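Local coordinates for putative capsular polysaccharide biosynthesis protein (Streptococcus pneumoniae serotype 4, PDB 6EWJ), which probably acts as a pyridoxal phosphate-dependent sugar aminotransferase, essential in the biosynthesis of pneumococcal teichoic acid, at residues A[70-75]-A[95-100]; A[66-71]-A[196-201]. One frame throughout, in Å; residues are numbered along the deposited sequence.

Contact 1 (A[70-75]-A[95-100]); sequences LILRVL and SVITHV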
loop_
_atom_site.group_PDB
_atom_site.type_symbol
_atom_site.label_atom_id
_atom_site.label_comp_id
_atom_site.label_asym_id
_atom_site.label_seq_id
_atom_site.Cartn_x
_atom_site.Cartn_y
_atom_site.Cartn_z
ATOM N N LEU A 70 5.672 9.038 -2.173
ATOM C CA LEU A 70 4.741 10.166 -1.977
ATOM C C LEU A 70 5.449 11.495 -1.882
ATOM O O LEU A 70 4.953 12.488 -2.391
ATOM C CB LEU A 70 3.795 9.958 -0.805
ATOM C CG LEU A 70 2.699 8.884 -1.030
ATOM C CD1 LEU A 70 1.646 9.035 0.053
ATOM C CD2 LEU A 70 2.060 8.913 -2.412
ATOM N N ILE A 71 6.617 11.510 -1.254
ATOM C CA ILE A 71 7.432 12.727 -1.225
ATOM C C ILE A 71 7.703 13.210 -2.667
ATOM O O ILE A 71 7.486 14.377 -3.005
ATOM C CB ILE A 71 8.756 12.501 -0.449
ATOM C CG1 ILE A 71 8.447 12.272 1.039
ATOM C CG2 ILE A 71 9.695 13.689 -0.639
ATOM C CD1 ILE A 71 9.603 11.749 1.862
ATOM N N LEU A 72 8.163 12.272 -3.507
ATOM C CA LEU A 72 8.375 12.593 -4.891
ATOM C C LEU A 72 7.122 13.065 -5.574
ATOM O O LEU A 72 7.176 13.998 -6.367
ATOM C CB LEU A 72 8.978 11.407 -5.647
ATOM C CG LEU A 72 10.345 10.913 -5.210
ATOM C CD1 LEU A 72 10.781 9.819 -6.185
ATOM C CD2 LEU A 72 11.369 12.030 -5.147
ATOM N N ARG A 73 5.979 12.418 -5.299
ATOM C CA ARG A 73 4.733 12.851 -5.932
ATOM C C ARG A 73 4.239 14.213 -5.409
ATOM O O ARG A 73 3.690 15.006 -6.170
ATOM C CB ARG A 73 3.640 11.790 -5.831
ATOM C CG ARG A 73 3.982 10.528 -6.588
ATOM C CD ARG A 73 2.874 9.501 -6.530
ATOM N NE ARG A 73 3.243 8.328 -7.309
ATOM C CZ ARG A 73 3.210 8.208 -8.627
ATOM N NH1 ARG A 73 2.764 9.171 -9.430
ATOM N NH2 ARG A 73 3.615 7.062 -9.174
ATOM N N VAL A 74 4.501 14.516 -4.140
ATOM C CA VAL A 74 4.124 15.837 -3.565
ATOM C C VAL A 74 4.995 16.927 -4.245
ATOM O O VAL A 74 4.494 17.968 -4.695
ATOM C CB VAL A 74 4.281 15.848 -2.047
ATOM C CG1 VAL A 74 4.317 17.269 -1.496
ATOM C CG2 VAL A 74 3.175 15.006 -1.397
ATOM N N LEU A 75 6.281 16.624 -4.400
ATOM C CA LEU A 75 7.177 17.498 -5.172
ATOM C C LEU A 75 6.888 17.590 -6.692
ATOM O O LEU A 75 7.484 18.428 -7.380
ATOM C CB LEU A 75 8.625 17.061 -4.940
ATOM C CG LEU A 75 9.135 17.226 -3.513
ATOM C CD1 LEU A 75 10.504 16.612 -3.395
ATOM C CD2 LEU A 75 9.141 18.696 -3.080
ATOM N N SER A 95 13.852 2.651 -7.137
ATOM C CA SER A 95 12.669 2.204 -7.853
ATOM C C SER A 95 11.555 3.240 -7.858
ATOM O O SER A 95 10.864 3.401 -8.857
ATOM C CB SER A 95 12.115 0.924 -7.238
ATOM O OG SER A 95 11.728 1.120 -5.907
ATOM N N VAL A 96 11.426 3.983 -6.780
ATOM C CA VAL A 96 10.381 5.021 -6.715
ATOM C C VAL A 96 10.578 6.140 -7.734
ATOM O O VAL A 96 9.620 6.783 -8.132
ATOM C CB VAL A 96 10.239 5.614 -5.278
ATOM C CG1 VAL A 96 9.882 4.527 -4.243
ATOM C CG2 VAL A 96 11.455 6.370 -4.855
ATOM N N ILE A 97 11.833 6.384 -8.125
ATOM C CA ILE A 97 12.158 7.374 -9.139
ATOM C C ILE A 97 11.532 6.936 -10.438
ATOM O O ILE A 97 10.873 7.736 -11.144
ATOM C CB ILE A 97 13.666 7.529 -9.321
ATOM C CG1 ILE A 97 14.329 7.949 -7.985
ATOM C CG2 ILE A 97 13.956 8.548 -10.415
ATOM C CD1 ILE A 97 15.819 7.772 -7.950
ATOM N N THR A 98 11.665 5.647 -10.740
ATOM C CA THR A 98 11.100 5.129 -11.992
ATOM C C THR A 98 9.575 5.112 -11.888
ATOM O O THR A 98 8.884 5.325 -12.899
ATOM C CB THR A 98 11.651 3.747 -12.382
ATOM O OG1 THR A 98 11.219 2.766 -11.444
ATOM C CG2 THR A 98 13.187 3.764 -12.419
ATOM N N HIS A 99 9.038 4.889 -10.692
ATOM C CA HIS A 99 7.591 4.894 -10.510
ATOM C C HIS A 99 6.921 6.183 -10.912
ATOM O O HIS A 99 5.842 6.156 -11.533
ATOM C CB HIS A 99 7.180 4.575 -9.090
ATOM C CG HIS A 99 7.516 3.184 -8.666
ATOM N ND1 HIS A 99 7.261 2.722 -7.395
ATOM C CD2 HIS A 99 8.083 2.150 -9.340
ATOM C CE1 HIS A 99 7.672 1.474 -7.288
ATOM N NE2 HIS A 99 8.218 1.116 -8.449
ATOM N N VAL A 100 7.547 7.313 -10.601
ATOM C CA VAL A 100 6.994 8.614 -10.958
ATOM C C VAL A 100 7.403 9.057 -12.353
ATOM O O VAL A 100 7.016 10.121 -12.822
ATOM C CB VAL A 100 7.368 9.701 -9.906
ATOM C CG1 VAL A 100 6.893 9.287 -8.554
ATOM C CG2 VAL A 100 8.877 9.990 -9.898
HETATM O O HOH W 1 3.236 8.186 -12.237
#
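Two helices that flank the mixed central sheet of the pyridoxal phosphate-binding domain, of the fold-type-I aminotransferase kind, meet here near the C-terminal end of each. The axes of 70-74 and 95-99 approach to 9.9 Å and cross at -39°, so the helices run broadly the same way. Between the two segments the nearest CA pair is Arg73 and Val100, 7.0 Å apart.

Leu72 fills the buried half of the interface. Its CG stands anti to the carbonyl carbon (chi1 -62°) with the CD1 branch anti along chi2, which carries CD1 to within 3.8 Å of Val96 CG2, the two side chains crossing at about a right angle. Nearer the backbone, Leu72 CB lies 4.2 Å from Val100 CG1. Val96 also packs on Thr65, a pyridoxal phosphate-site residue, which places this apolar layer next to that site, unoccupied in this chain.

The more exposed half is built by Arg73 and Val100, which slide past each other in opposite directions. The arginine chain is extended from CG to NE, and Arg73 CG rests 3.7 Å from Val100 CG1. Because chi4 is turned to -77°, one guanidinium face covers the same methyl, Val100 CG1 sitting 3.8 Å from the Arg73 guanidinium plane, over its centre. The main charge partner of Arg73 is Glu69, which bridges to NH2. Ser95 O accepts from both His99 N and Thr98 OG1. His99 ND1 bonds to Glu69 OE1 and NE2 to Pro260 O of the second subunit, whose Tyr262 stacks on the ring, placing this helix at the dimer interface. A water in the guanidinium plane, at its edge, completes the contact: it accepts from Arg73 NH1 at 3.0 Å and donates weakly to His99 O at 3.4 Å.

Contact 2 (A[66-71]-A[196-201]); sequences AALELI and FTSFSF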
loop_
_atom_site.group_PDB
_atom_site.type_symbol
_atom_site.label_atom_id
_atom_site.label_comp_id
_atom_site.label_asym_id
_atom_site.label_seq_id
_atom_site.Cartn_x
_atom_site.Cartn_y
_atom_site.Cartn_z
ATOM N N ALA A 66 6.418 3.535 0.091
ATOM C CA ALA A 66 5.282 4.441 -0.059
ATOM C C ALA A 66 5.612 5.884 0.306
ATOM O O ALA A 66 5.213 6.820 -0.414
ATOM C CB ALA A 66 4.083 3.953 0.722
ATOM N N ALA A 67 6.295 6.087 1.455
ATOM C CA ALA A 67 6.621 7.420 1.913
ATOM C C ALA A 67 7.529 8.143 0.955
ATOM O O ALA A 67 7.291 9.300 0.595
ATOM C CB ALA A 67 7.259 7.372 3.306
ATOM N N LEU A 68 8.606 7.465 0.529
ATOM C CA LEU A 68 9.552 8.075 -0.410
ATOM C C LEU A 68 8.867 8.392 -1.751
ATOM O O LEU A 68 8.979 9.504 -2.290
ATOM C CB LEU A 68 10.761 7.169 -0.620
ATOM C CG LEU A 68 12.059 7.739 -1.185
ATOM C CD1 LEU A 68 12.565 8.981 -0.447
ATOM C CD2 LEU A 68 13.133 6.638 -1.207
ATOM N N GLU A 69 8.110 7.450 -2.284
ATOM C CA GLU A 69 7.301 7.765 -3.471
ATOM C C GLU A 69 6.418 8.988 -3.284
ATOM O O GLU A 69 6.316 9.838 -4.205
ATOM C CB GLU A 69 6.458 6.553 -3.970
ATOM C CG GLU A 69 5.921 6.772 -5.367
ATOM C CD GLU A 69 5.450 5.492 -6.091
ATOM O OE1 GLU A 69 5.932 4.376 -5.782
ATOM O OE2 GLU A 69 4.618 5.594 -7.023
ATOM N N LEU A 70 5.672 9.038 -2.173
ATOM C CA LEU A 70 4.741 10.166 -1.977
ATOM C C LEU A 70 5.449 11.495 -1.882
ATOM O O LEU A 70 4.953 12.488 -2.391
ATOM C CB LEU A 70 3.795 9.958 -0.805
ATOM C CG LEU A 70 2.699 8.884 -1.030
ATOM C CD1 LEU A 70 1.646 9.035 0.053
ATOM C CD2 LEU A 70 2.060 8.913 -2.412
ATOM N N ILE A 71 6.617 11.510 -1.254
ATOM C CA ILE A 71 7.432 12.727 -1.225
ATOM C C ILE A 71 7.703 13.210 -2.667
ATOM O O ILE A 71 7.486 14.377 -3.005
ATOM C CB ILE A 71 8.756 12.501 -0.449
ATOM C CG1 ILE A 71 8.447 12.272 1.039
ATOM C CG2 ILE A 71 9.695 13.689 -0.639
ATOM C CD1 ILE A 71 9.603 11.749 1.862
ATOM N N PHE A 196 13.046 16.617 3.378
ATOM C CA PHE A 196 12.054 15.575 3.674
ATOM C C PHE A 196 12.808 14.319 4.080
ATOM O O PHE A 196 13.971 14.113 3.645
ATOM C CB PHE A 196 11.169 15.253 2.439
ATOM C CG PHE A 196 10.296 16.371 1.984
ATOM C CD1 PHE A 196 10.808 17.391 1.192
ATOM C CD2 PHE A 196 8.952 16.383 2.285
ATOM C CE1 PHE A 196 10.003 18.425 0.761
ATOM C CE2 PHE A 196 8.122 17.401 1.844
ATOM C CZ PHE A 196 8.647 18.433 1.086
ATOM N N THR A 197 12.154 13.474 4.878
ATOM C CA THR A 197 12.730 12.203 5.308
ATOM C C THR A 197 11.688 11.076 5.231
ATOM O O THR A 197 10.540 11.255 5.680
ATOM C CB THR A 197 13.316 12.305 6.735
ATOM O OG1 THR A 197 14.250 13.398 6.795
ATOM C CG2 THR A 197 14.018 11.023 7.153
ATOM N N SER A 198 12.098 9.915 4.718
ATOM C CA SER A 198 11.333 8.661 4.893
ATOM C C SER A 198 11.971 7.714 5.891
ATOM O O SER A 198 13.161 7.486 5.872
ATOM C CB SER A 198 11.154 7.865 3.556
ATOM O OG SER A 198 12.394 7.764 2.909
ATOM N N PHE A 199 11.131 7.104 6.689
ATOM C CA PHE A 199 11.492 6.082 7.642
ATOM C C PHE A 199 10.786 4.778 7.350
ATOM O O PHE A 199 9.687 4.759 6.742
ATOM C CB PHE A 199 11.068 6.529 9.049
ATOM C CG PHE A 199 11.847 7.705 9.591
ATOM C CD1 PHE A 199 13.115 7.531 10.100
ATOM C CD2 PHE A 199 11.275 8.992 9.639
ATOM C CE1 PHE A 199 13.860 8.615 10.599
ATOM C CE2 PHE A 199 11.995 10.076 10.146
ATOM C CZ PHE A 199 13.270 9.873 10.639
ATOM N N SER A 200 11.366 3.689 7.843
ATOM C CA SER A 200 10.831 2.347 7.592
ATOM C C SER A 200 10.604 1.724 8.960
ATOM O O SER A 200 11.484 1.775 9.794
ATOM C CB SER A 200 11.799 1.430 6.852
ATOM O OG SER A 200 11.280 0.115 6.734
ATOM N N PHE A 201 9.465 1.047 9.082
ATOM C CA PHE A 201 9.121 0.250 10.239
ATOM C C PHE A 201 8.877 -1.188 9.819
ATOM O O PHE A 201 8.093 -1.932 10.446
ATOM C CB PHE A 201 7.846 0.820 10.941
ATOM C CG PHE A 201 7.796 2.302 11.063
ATOM C CD1 PHE A 201 8.911 3.061 11.415
ATOM C CD2 PHE A 201 6.596 2.948 10.943
ATOM C CE1 PHE A 201 8.822 4.443 11.554
ATOM C CE2 PHE A 201 6.488 4.335 11.140
ATOM C CZ PHE A 201 7.601 5.071 11.402
#
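Ser198 OG is the polar side-chain atom at the centre of this buried interface, and one weak hydrogen bond, to Ser175 O of the adjacent strand 172-177, grips it. Its torsion places OG between the backbone N and the carbonyl carbon, the crowded position (chi1 48°), from which the hydroxyl oxygen makes van der Waals contact with a methyl of the helix: Leu68 CD1 lies 3.6 Å from Ser198 OG.

Helix 64-74 lies on strand 196-200 of the central sheet, with short axes 7.7 Å apart and nearly antiparallel at 161°. Approach is closest where side chains are small, the CA atoms of Leu68 and Ser198 being 5.6 Å apart. Ala67 CB faces Ser198 CB at 3.9 Å, and Leu68, with CG anti to its backbone N (chi1 -161°), comes in beside the hydroxyl. Toward the start of the strand, where the gap widens, Ile71 and Phe196 slide past each other in opposite directions, with Ile71 CG2 3.8 Å from Phe196 CB, while Ile71 CD1 extends to within 4.0 Å of Thr197 O.

Further along the strand, Ser200 belongs to the pyridoxal phosphate site, as do Ala64 and Thr65 at the start of the helix; this chain holds no cofactor. With no hydrogen bond between the segments, side-chain size probably governs the spacing: small groups where the chains are close, Ile71 and Phe196 where they part.

Both contacts use helix 64-74 and overlap in residues 70-71, of which Ile71 touches only in contact 2, but they engage different sides of the helix. Contact 2 is fully buried, seating the helix on the sheet without any approach by another subunit. Contact 1 is only partly buried, and its helix 92-99 reaches the second subunit. Their chemistry follows: contact 2 is almost wholly apolar, whereas contact 1 grades from aliphatic packing to a charged, partly exposed side with a bound water. They touch at several points, among them Val96 CG2, which packs 4.0 Å from Leu68 CG, and His99 ND1, which makes a probable hydrogen bond of 2.7 Å with Glu69 OE1.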